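Local atomic coordinates of UDP-N-acetylglucosamine 3-dehydrogenase (Acidithiobacillus ferrooxidans, PDB entry 7BVJ), a protein that catalyses the NAD(+)-dependent oxidation of the glucosamine 3-hydroxyl of UDP-N-acetylglucosamine to a ketone, a step in making the diamino sugar of lipid A. Residues Gly7-Gly12 with Pro52-Leu57; Gln27-Phe32 with Ala59-Val64; Gln127-Ala132 with Ile224-Arg229. All coordinates share one frame; numbering follows the deposited sequence.

Interaction 1 of 3, residues Gly7-Gly12 with Pro52-Leu57; sequences GVIGVG and PSVDAL. With NAD (nicotinamide-adenine-dinucleotide), chain E.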
loop_
_atom_site.group_PDB
_atom_site.type_symbol
_atom_site.label_atom_id
_atom_site.label_comp_id
_atom_site.label_asym_id
_atom_site.label_seq_id
_atom_site.Cartn_x
_atom_site.Cartn_y
_atom_site.Cartn_z
ATOM N N GLY A 7 16.941 0.551 10.373
ATOM C CA GLY A 7 16.825 -0.872 10.622
ATOM C C GLY A 7 15.523 -1.425 10.073
ATOM O O GLY A 7 14.611 -0.686 9.691
ATOM N N VAL A 8 15.453 -2.751 10.021
ATOM C CA VAL A 8 14.242 -3.457 9.626
ATOM C C VAL A 8 13.922 -4.492 10.691
ATOM O O VAL A 8 14.793 -5.265 11.102
ATOM C CB VAL A 8 14.363 -4.120 8.239
ATOM C CG1 VAL A 8 13.058 -4.827 7.870
ATOM C CG2 VAL A 8 14.700 -3.080 7.159
ATOM N N ILE A 9 12.683 -4.483 11.152
ATOM C CA ILE A 9 12.155 -5.453 12.102
ATOM C C ILE A 9 11.252 -6.384 11.309
ATOM O O ILE A 9 10.181 -5.971 10.844
ATOM C CB ILE A 9 11.386 -4.766 13.233
ATOM C CG1 ILE A 9 12.324 -3.819 14.001
ATOM C CG2 ILE A 9 10.675 -5.820 14.109
ATOM C CD1 ILE A 9 11.607 -2.880 14.955
ATOM N N GLY A 10 11.708 -7.617 11.103
ATOM C CA GLY A 10 10.985 -8.566 10.281
ATOM C C GLY A 10 11.560 -8.616 8.882
ATOM O O GLY A 10 11.253 -7.750 8.063
ATOM N N VAL A 11 12.387 -9.619 8.598
ATOM C CA VAL A 11 13.103 -9.701 7.332
ATOM C C VAL A 11 12.768 -10.975 6.567
ATOM O O VAL A 11 13.641 -11.597 5.958
ATOM C CB VAL A 11 14.618 -9.551 7.524
ATOM C CG1 VAL A 11 14.960 -8.068 7.653
ATOM C CG2 VAL A 11 15.086 -10.341 8.741
ATOM N N GLY A 12 11.505 -11.375 6.584
ATOM C CA GLY A 12 11.068 -12.382 5.638
ATOM C C GLY A 12 11.120 -11.884 4.204
ATOM O O GLY A 12 11.982 -11.066 3.859
ATOM N N PRO A 52 20.371 -9.357 18.433
ATOM C CA PRO A 52 19.817 -10.416 19.283
ATOM C C PRO A 52 18.454 -10.094 19.866
ATOM O O PRO A 52 17.849 -10.983 20.472
ATOM C CB PRO A 52 20.859 -10.539 20.394
ATOM C CG PRO A 52 21.395 -9.145 20.518
ATOM C CD PRO A 52 21.451 -8.614 19.114
ATOM N N SER A 53 17.956 -8.869 19.725
ATOM C CA SER A 53 16.627 -8.524 20.224
ATOM C C SER A 53 16.149 -7.277 19.494
ATOM O O SER A 53 16.948 -6.534 18.918
ATOM C CB SER A 53 16.623 -8.284 21.738
ATOM O OG SER A 53 17.305 -7.080 22.049
ATOM N N VAL A 54 14.828 -7.061 19.521
ATOM C CA VAL A 54 14.274 -5.844 18.928
ATOM C C VAL A 54 14.815 -4.613 19.647
ATOM O O VAL A 54 15.092 -3.579 19.019
ATOM C CB VAL A 54 12.733 -5.878 18.929
ATOM C CG1 VAL A 54 12.185 -5.881 20.332
ATOM C CG2 VAL A 54 12.179 -4.681 18.175
ATOM N N ASP A 55 15.011 -4.712 20.971
ATOM C CA ASP A 55 15.401 -3.535 21.744
ATOM C C ASP A 55 16.805 -3.069 21.379
ATOM O O ASP A 55 17.070 -1.864 21.333
ATOM C CB ASP A 55 15.291 -3.823 23.243
ATOM C CG ASP A 55 13.879 -4.196 23.658
ATOM O OD1 ASP A 55 13.737 -5.088 24.521
ATOM O OD2 ASP A 55 12.907 -3.611 23.111
ATOM N N ALA A 56 17.707 -4.009 21.085
ATOM C CA ALA A 56 19.077 -3.640 20.746
ATOM C C ALA A 56 19.161 -3.053 19.347
ATOM O O ALA A 56 19.992 -2.171 19.083
ATOM C CB ALA A 56 20.004 -4.849 20.878
ATOM N N LEU A 57 18.327 -3.546 18.425
ATOM C CA LEU A 57 18.128 -2.838 17.166
ATOM C C LEU A 57 17.698 -1.399 17.428
ATOM O O LEU A 57 18.326 -0.455 16.952
ATOM C CB LEU A 57 17.091 -3.564 16.302
ATOM C CG LEU A 57 16.859 -2.976 14.897
ATOM C CD1 LEU A 57 16.476 -4.081 13.907
ATOM C CD2 LEU A 57 15.799 -1.914 14.918
HETATM P PA NAD E . 6.806 -13.390 5.732
HETATM O O1A NAD E . 6.236 -14.158 6.872
HETATM O O2A NAD E . 7.667 -13.853 4.585
HETATM O O5B NAD E . 7.941 -12.395 6.615
HETATM C C5B NAD E . 7.518 -12.373 7.957
HETATM C C4B NAD E . 8.738 -12.192 8.866
HETATM O O4B NAD E . 8.340 -11.660 10.106
HETATM C C3B NAD E . 9.291 -13.602 9.125
HETATM O O3B NAD E . 10.635 -13.479 8.832
HETATM C C2B NAD E . 9.038 -13.816 10.627
HETATM O O2B NAD E . 10.098 -14.542 11.243
HETATM C C1B NAD E . 9.085 -12.365 11.103
HETATM N N9A NAD E . 8.362 -12.116 12.344
HETATM C C8A NAD E . 7.157 -12.602 12.801
HETATM N N7A NAD E . 6.806 -12.103 13.985
HETATM C C5A NAD E . 7.828 -11.243 14.322
HETATM C C6A NAD E . 8.046 -10.415 15.453
HETATM N N6A NAD E . 7.122 -10.389 16.477
HETATM N N1A NAD E . 9.176 -9.653 15.526
HETATM C C2A NAD E . 10.053 -9.744 14.470
HETATM N N3A NAD E . 9.972 -10.475 13.337
HETATM C C4A NAD E . 8.827 -11.230 13.306
HETATM O O3 NAD E . 5.758 -12.445 4.936
HETATM P PN NAD E . 6.284 -11.218 4.049
HETATM O O1N NAD E . 7.589 -10.515 4.323
HETATM O O2N NAD E . 5.636 -11.558 2.750
HETATM O O5D NAD E . 5.170 -9.875 4.472
#
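Ile9 and Leu57 lie at the heart of this apolar contact, with Val54 one helical turn before Leu57 completing it. The end of strand 5-9 meets helix 54-59 here through apolar side chains and one backbone carbonyl. Ile9 branches in two directions: its longer arm carries CD1 to within 3.7 Å of Val54 CG2, while Ile9 CG1 passes Leu57 CD2 at 4.1 Å. Leu57 has CG trans to its backbone nitrogen (chi1 -176°), which swings the fork of the side chain toward the strand. Its other methyl, Leu57 CD1, rests 3.5 Å from Val8 O, so the leucine packs against backbone as well as side chain. The side chain of Val8 itself faces away, into helix 13-25, where it meets His18, Ala19 and Tyr22.

Looser packing begins where the helix starts. Pro52 and Asp55 are exposed and take no part in the contact, and Val54 is only partly covered. The polar order here is local to the helix: Ser53 is the N-cap, its OG accepting from Ala56 N at 3.2 Å with an N-H...O angle of 154°.

On the cofactor side, Ile9 CG2 sits 4.0 Å from C2A of the NAD adenine, so one isoleucine faces both helix and nucleotide. Past it the chain turns: Gly10 CA comes within 3.7 Å of NAD N3A, and Gly12 N within 3.2 Å of the ribose oxygen O3B of NAD. Asp33 receives a hydrogen bond from Val11 N through OD2 and is hydrogen-bonded to NAD through OD1. A first strand running into a glycine-rich GxGxxG turn under the dinucleotide is the signature of the NAD-binding Rossmann fold.

Interaction 2 of 3, residues Gln27-Phe32 with Ala59-Val64; sequences QLAGVF and AEVDAV. With NAD (nicotinamide-adenine-dinucleotide), chain E.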
loop_
_atom_site.group_PDB
_atom_site.type_symbol
_atom_site.label_atom_id
_atom_site.label_comp_id
_atom_site.label_asym_id
_atom_site.label_seq_id
_atom_site.Cartn_x
_atom_site.Cartn_y
_atom_site.Cartn_z
ATOM N N GLN A 27 22.374 4.478 6.403
ATOM C CA GLN A 27 23.339 3.748 7.229
ATOM C C GLN A 27 22.576 2.634 7.947
ATOM O O GLN A 27 22.076 2.804 9.064
ATOM C CB GLN A 27 24.044 4.688 8.199
ATOM C CG GLN A 27 25.047 5.630 7.526
ATOM C CD GLN A 27 24.370 6.785 6.796
ATOM O OE1 GLN A 27 23.653 7.577 7.401
ATOM N NE2 GLN A 27 24.597 6.880 5.488
ATOM N N LEU A 28 22.458 1.496 7.276
ATOM C CA LEU A 28 21.722 0.358 7.825
ATOM C C LEU A 28 22.517 -0.248 8.975
ATOM O O LEU A 28 23.555 -0.870 8.750
ATOM C CB LEU A 28 21.469 -0.681 6.739
ATOM C CG LEU A 28 20.713 -1.971 7.122
ATOM C CD1 LEU A 28 19.248 -1.728 7.453
ATOM C CD2 LEU A 28 20.827 -3.032 6.024
ATOM N N ALA A 29 22.046 -0.049 10.207
ATOM C CA ALA A 29 22.657 -0.733 11.339
ATOM C C ALA A 29 22.441 -2.240 11.248
ATOM O O ALA A 29 23.367 -3.020 11.493
ATOM C CB ALA A 29 22.089 -0.197 12.653
ATOM N N GLY A 30 21.234 -2.672 10.894
ATOM C CA GLY A 30 20.983 -4.098 10.790
ATOM C C GLY A 30 19.499 -4.422 10.894
ATOM O O GLY A 30 18.638 -3.573 10.662
ATOM N N VAL A 31 19.236 -5.677 11.258
ATOM C CA VAL A 31 17.922 -6.282 11.139
ATOM C C VAL A 31 17.638 -7.131 12.376
ATOM O O VAL A 31 18.548 -7.565 13.090
ATOM C CB VAL A 31 17.835 -7.135 9.851
ATOM C CG1 VAL A 31 17.903 -6.240 8.593
ATOM C CG2 VAL A 31 18.967 -8.143 9.826
ATOM N N PHE A 32 16.350 -7.327 12.648
ATOM C CA PHE A 32 15.896 -8.248 13.675
ATOM C C PHE A 32 14.734 -9.056 13.125
ATOM O O PHE A 32 13.843 -8.510 12.470
ATOM C CB PHE A 32 15.439 -7.550 14.970
ATOM C CG PHE A 32 14.807 -8.505 15.966
ATOM C CD1 PHE A 32 15.607 -9.303 16.780
ATOM C CD2 PHE A 32 13.423 -8.648 16.041
ATOM C CE1 PHE A 32 15.043 -10.212 17.673
ATOM C CE2 PHE A 32 12.842 -9.563 16.932
ATOM C CZ PHE A 32 13.662 -10.337 17.758
ATOM N N ALA A 59 17.955 0.548 19.880
ATOM C CA ALA A 59 18.976 1.404 20.496
ATOM C C ALA A 59 19.950 1.998 19.481
ATOM O O ALA A 59 20.541 3.044 19.754
ATOM C CB ALA A 59 19.762 0.625 21.560
ATOM N N GLU A 60 20.126 1.371 18.318
ATOM C CA GLU A 60 21.134 1.768 17.345
ATOM C C GLU A 60 20.572 2.473 16.103
ATOM O O GLU A 60 21.321 2.666 15.140
ATOM C CB GLU A 60 21.945 0.542 16.894
ATOM C CG GLU A 60 22.662 -0.229 18.021
ATOM C CD GLU A 60 24.123 0.176 18.224
ATOM O OE1 GLU A 60 24.587 1.155 17.598
ATOM O OE2 GLU A 60 24.816 -0.497 19.021
ATOM N N VAL A 61 19.286 2.846 16.069
ATOM C CA VAL A 61 18.702 3.431 14.860
ATOM C C VAL A 61 17.811 4.619 15.177
ATOM O O VAL A 61 17.334 4.796 16.300
ATOM C CB VAL A 61 17.852 2.435 14.039
ATOM C CG1 VAL A 61 18.657 1.234 13.614
ATOM C CG2 VAL A 61 16.608 2.041 14.837
ATOM N N ASP A 62 17.546 5.401 14.124
ATOM C CA ASP A 62 16.576 6.485 14.105
ATOM C C ASP A 62 15.262 6.094 13.437
ATOM O O ASP A 62 14.205 6.581 13.850
ATOM C CB ASP A 62 17.157 7.708 13.376
ATOM C CG ASP A 62 18.528 8.121 13.910
ATOM O OD1 ASP A 62 18.592 8.555 15.076
ATOM O OD2 ASP A 62 19.533 8.011 13.163
ATOM N N ALA A 63 15.292 5.247 12.406
ATOM C CA ALA A 63 14.051 4.818 11.770
ATOM C C ALA A 63 14.088 3.328 11.465
ATOM O O ALA A 63 15.151 2.746 11.234
ATOM C CB ALA A 63 13.768 5.591 10.465
ATOM N N VAL A 64 12.911 2.714 11.450
ATOM C CA VAL A 64 12.809 1.322 11.043
ATOM C C VAL A 64 11.658 1.141 10.066
ATOM O O VAL A 64 10.674 1.894 10.064
ATOM C CB VAL A 64 12.614 0.371 12.243
ATOM C CG1 VAL A 64 13.777 0.475 13.217
ATOM C CG2 VAL A 64 11.290 0.680 12.924
HETATM P PA NAD E . 6.806 -13.390 5.732
HETATM O O1A NAD E . 6.236 -14.158 6.872
HETATM O O2A NAD E . 7.667 -13.853 4.585
HETATM O O5B NAD E . 7.941 -12.395 6.615
HETATM C C5B NAD E . 7.518 -12.373 7.957
HETATM C C4B NAD E . 8.738 -12.192 8.866
HETATM O O4B NAD E . 8.340 -11.660 10.106
HETATM C C3B NAD E . 9.291 -13.602 9.125
HETATM O O3B NAD E . 10.635 -13.479 8.832
HETATM C C2B NAD E . 9.038 -13.816 10.627
HETATM O O2B NAD E . 10.098 -14.542 11.243
HETATM C C1B NAD E . 9.085 -12.365 11.103
HETATM N N9A NAD E . 8.362 -12.116 12.344
HETATM C C8A NAD E . 7.157 -12.602 12.801
HETATM N N7A NAD E . 6.806 -12.103 13.985
HETATM C C5A NAD E . 7.828 -11.243 14.322
HETATM C C6A NAD E . 8.046 -10.415 15.453
HETATM N N6A NAD E . 7.122 -10.389 16.477
HETATM N N1A NAD E . 9.176 -9.653 15.526
HETATM C C2A NAD E . 10.053 -9.744 14.470
HETATM N N3A NAD E . 9.972 -10.475 13.337
HETATM C C4A NAD E . 8.827 -11.230 13.306
HETATM O O3 NAD E . 5.758 -12.445 4.936
HETATM P PN NAD E . 6.284 -11.218 4.049
HETATM O O1N NAD E . 7.589 -10.515 4.323
HETATM O O2N NAD E . 5.636 -11.558 2.750
HETATM O O5D NAD E . 5.170 -9.875 4.472
#
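Ala29 and Val61 meet in the parallel Rossmann sheet, where strand 27-32, second from one end, passes the link between helix 54-59 and strand 63-66. Those two strands are not sheet neighbours: strand 5-9 runs between them, and the link reaches across to touch the far one. The contact is small and apolar, and on the side of strand 27-32 it is carried by one methyl, Ala29 CB. Ala29 CB lies 3.8 Å from Val61 CG1 and 3.9 Å from Glu60 O, and it also faces Glu60 CB at 4.3 Å; it thus sits against two successive residues of the link, Glu60 through its carbonyl and CB, Val61 through a methyl.

The valine rotamer decides which branch does the touching. With chi1 at -58°, Val61 CG1 points opposite its own carbonyl carbon and out to Ala29, while CG2 occupies the more confined position between backbone N and C. Glu60 brings its aliphatic root to the alanine, but its carboxylate leads elsewhere, to a long and weak ion pair with Arg49. Asp62, next along the link, forms a salt bridge with Arg5.

Farther along the same strand, Phe32 takes no part in the crossing but serves the cofactor. Val54 and Leu57 of helix 54-59 touch its side chain. Having CG trans to the backbone N (chi1 173°) carries the ring out toward the adenine, which it meets obliquely. Phe32 CE2 stands 3.7 Å from NAD C2A and 3.9 Å from NAD N1A.

Interaction 3 of 3, residues Gln127-Ala132 with Ile224-Arg229; sequences QYLRQA and IFWQDR
Helix-on-sheet packing joins Leu129 of helix 124-132 to Ile224 and Trp226, which lie where strand 219-225 runs into a tight turn. The contact is buried and wholly apolar, and on the helix side it depends on Leu129 alone. Its two methyls divide the work. Leu129 CD1 meets Ile224 CD1 at 4.2 Å, the two side chains reaching toward each other tip to tip. Leu129 CD2 comes equally near, 4.2 Å, to Trp226 CH2, approaching the indole obliquely at the far end of its six-membered ring. A chi1 of -74° sets Leu129 CG opposite the carbonyl carbon of its own residue, and from there the fork reaches both partners.

The sheet belongs to the C-terminal domain of the Gfo/Idh/MocA family, and strands 219-225 and 229-234 form an antiparallel hairpin within it. Trp226 N donates to Arg229 O over 3.1 Å, closing the turn around Gln227 and Asp228. Helix 124-132 lies over this hairpin, and Leu129 also touches Ala231 and Val233 of the hairpin's second strand and Ile242 of strand 239-245.

Several neighbours fix the indole. Ile224 CG2 rests 3.3 Å above the ring plane of Trp226, displaced toward its rim, so the isoleucine supports one face with one branch while sending the other to the leucine. Phe134 meets the tryptophan edge-to-face. The polar end of Trp226 is satisfied too, NE1 being hydrogen-bonded to Gly135 O in the loop that follows the helix.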
loop_
_atom_site.group_PDB
_atom_site.type_symbol
_atom_site.label_atom_id
_atom_site.label_comp_id
_atom_site.label_asym_id
_atom_site.label_seq_id
_atom_site.Cartn_x
_atom_site.Cartn_y
_atom_site.Cartn_z
ATOM N N GLN A 127 1.581 8.819 -9.899
ATOM C CA GLN A 127 2.284 10.082 -9.722
ATOM C C GLN A 127 2.002 11.014 -10.888
ATOM O O GLN A 127 1.742 12.205 -10.692
ATOM C CB GLN A 127 3.789 9.837 -9.571
ATOM C CG GLN A 127 4.632 11.110 -9.392
ATOM C CD GLN A 127 5.870 10.878 -8.523
ATOM O OE1 GLN A 127 5.834 10.101 -7.558
ATOM N NE2 GLN A 127 6.973 11.550 -8.865
ATOM N N TYR A 128 2.012 10.472 -12.109
ATOM C CA TYR A 128 1.720 11.290 -13.276
ATOM C C TYR A 128 0.305 11.849 -13.220
ATOM O O TYR A 128 0.078 13.025 -13.543
ATOM C CB TYR A 128 1.921 10.475 -14.554
ATOM C CG TYR A 128 1.665 11.294 -15.806
ATOM C CD1 TYR A 128 0.392 11.374 -16.359
ATOM C CD2 TYR A 128 2.691 11.992 -16.425
ATOM C CE1 TYR A 128 0.151 12.116 -17.482
ATOM C CE2 TYR A 128 2.456 12.736 -17.554
ATOM C CZ TYR A 128 1.185 12.794 -18.076
ATOM O OH TYR A 128 0.947 13.529 -19.203
ATOM N N LEU A 129 -0.666 11.016 -12.835
ATOM C CA LEU A 129 -2.055 11.469 -12.830
ATOM C C LEU A 129 -2.295 12.484 -11.722
ATOM O O LEU A 129 -3.084 13.422 -11.885
ATOM C CB LEU A 129 -3.004 10.273 -12.686
ATOM C CG LEU A 129 -3.152 9.413 -13.937
ATOM C CD1 LEU A 129 -3.815 8.111 -13.591
ATOM C CD2 LEU A 129 -3.928 10.194 -15.002
ATOM N N ARG A 130 -1.622 12.318 -10.585
ATOM C CA ARG A 130 -1.722 13.332 -9.545
ATOM C C ARG A 130 -1.106 14.648 -10.020
ATOM O O ARG A 130 -1.668 15.720 -9.777
ATOM C CB ARG A 130 -1.066 12.839 -8.246
ATOM C CG ARG A 130 -1.844 11.680 -7.543
ATOM C CD ARG A 130 -1.418 11.496 -6.079
ATOM N NE ARG A 130 -2.006 12.491 -5.182
ATOM C CZ ARG A 130 -1.472 12.875 -4.025
ATOM N NH1 ARG A 130 -0.327 12.346 -3.614
ATOM N NH2 ARG A 130 -2.082 13.790 -3.274
ATOM N N GLN A 131 0.032 14.586 -10.728
ATOM C CA GLN A 131 0.649 15.821 -11.201
ATOM C C GLN A 131 -0.128 16.466 -12.344
ATOM O O GLN A 131 0.046 17.664 -12.591
ATOM C CB GLN A 131 2.089 15.568 -11.629
ATOM C CG GLN A 131 3.064 15.556 -10.457
ATOM C CD GLN A 131 3.399 16.953 -9.931
ATOM O OE1 GLN A 131 2.636 17.915 -10.119
ATOM N NE2 GLN A 131 4.554 17.070 -9.272
ATOM N N ALA A 132 -0.990 15.712 -13.033
ATOM C CA ALA A 132 -1.839 16.307 -14.064
ATOM C C ALA A 132 -2.981 17.146 -13.497
ATOM O O ALA A 132 -3.578 17.921 -14.249
ATOM C CB ALA A 132 -2.403 15.224 -14.985
ATOM N N ILE A 224 -10.322 4.943 -14.989
ATOM C CA ILE A 224 -10.685 6.113 -14.208
ATOM C C ILE A 224 -11.430 7.080 -15.120
ATOM O O ILE A 224 -10.960 7.388 -16.222
ATOM C CB ILE A 224 -9.441 6.776 -13.598
ATOM C CG1 ILE A 224 -8.546 5.728 -12.911
ATOM C CG2 ILE A 224 -9.845 7.876 -12.667
ATOM C CD1 ILE A 224 -7.328 6.315 -12.236
ATOM N N PHE A 225 -12.588 7.554 -14.667
ATOM C CA PHE A 225 -13.474 8.401 -15.454
ATOM C C PHE A 225 -13.676 9.732 -14.744
ATOM O O PHE A 225 -14.183 9.776 -13.610
ATOM C CB PHE A 225 -14.832 7.725 -15.683
ATOM C CG PHE A 225 -14.760 6.403 -16.405
ATOM C CD1 PHE A 225 -15.105 6.310 -17.748
ATOM C CD2 PHE A 225 -14.377 5.243 -15.733
ATOM C CE1 PHE A 225 -15.042 5.081 -18.408
ATOM C CE2 PHE A 225 -14.318 4.020 -16.390
ATOM C CZ PHE A 225 -14.649 3.945 -17.727
ATOM N N TRP A 226 -13.282 10.809 -15.420
ATOM C CA TRP A 226 -13.666 12.173 -15.099
ATOM C C TRP A 226 -14.727 12.614 -16.096
ATOM O O TRP A 226 -15.060 11.900 -17.043
ATOM C CB TRP A 226 -12.465 13.123 -15.148
ATOM C CG TRP A 226 -11.377 12.851 -14.147
ATOM C CD1 TRP A 226 -11.203 13.466 -12.938
ATOM C CD2 TRP A 226 -10.293 11.925 -14.283
ATOM N NE1 TRP A 226 -10.096 12.967 -12.309
ATOM C CE2 TRP A 226 -9.513 12.023 -13.114
ATOM C CE3 TRP A 226 -9.916 11.008 -15.273
ATOM C CZ2 TRP A 226 -8.370 11.246 -12.908
ATOM C CZ3 TRP A 226 -8.793 10.250 -15.076
ATOM C CH2 TRP A 226 -8.016 10.377 -13.903
ATOM N N GLN A 227 -15.249 13.825 -15.891
ATOM C CA GLN A 227 -16.266 14.355 -16.794
ATOM C C GLN A 227 -15.747 14.536 -18.216
ATOM O O GLN A 227 -16.540 14.523 -19.164
ATOM C CB GLN A 227 -16.777 15.689 -16.256
ATOM C CG GLN A 227 -18.141 16.077 -16.755
ATOM C CD GLN A 227 -18.974 16.717 -15.670
ATOM O OE1 GLN A 227 -18.643 16.630 -14.482
ATOM N NE2 GLN A 227 -20.067 17.361 -16.067
ATOM N N ASP A 228 -14.439 14.703 -18.399
ATOM C CA ASP A 228 -13.912 14.966 -19.730
ATOM C C ASP A 228 -12.714 14.102 -20.089
ATOM O O ASP A 228 -12.066 14.378 -21.105
ATOM C CB ASP A 228 -13.535 16.442 -19.868
ATOM C CG ASP A 228 -14.744 17.342 -19.883
ATOM O OD1 ASP A 228 -15.654 17.096 -20.715
ATOM O OD2 ASP A 228 -14.787 18.284 -19.056
ATOM N N ARG A 229 -12.411 13.064 -19.306
ATOM C CA ARG A 229 -11.217 12.260 -19.538
ATOM C C ARG A 229 -11.482 10.812 -19.167
ATOM O O ARG A 229 -12.354 10.506 -18.350
ATOM C CB ARG A 229 -10.013 12.752 -18.729
ATOM C CG ARG A 229 -9.219 13.826 -19.404
ATOM C CD ARG A 229 -8.538 14.742 -18.412
ATOM N NE ARG A 229 -8.643 16.144 -18.835
ATOM C CZ ARG A 229 -8.105 16.645 -19.949
ATOM N NH1 ARG A 229 -7.408 15.872 -20.780
ATOM N NH2 ARG A 229 -8.271 17.932 -20.242
#

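How the interactions relate
Interactions 1 and 2 belong to the NAD-binding domain and interlock, their centres 8 Å apart; interaction 3 lies in the C-terminal domain, its centre about 41 Å and 39 Å from those of interactions 1 and 2, on the opposite side of the chain's centre. Segment 7-12 of interaction 1 runs between the two segments of interaction 2 and probably bonds to both: Gly10 N to Phe32 O (2.7 Å), and Gly7 N to Ala63 O (3.0 Å). Interactions 1 and 3 are buried, whereas interaction 2 is only partly so. All three use apolar side chains, but interaction 1 and the strand end in interaction 2 also touch NAD, while interaction 3 adds an aromatic ring to helix-on-sheet packing away from the annotated sites.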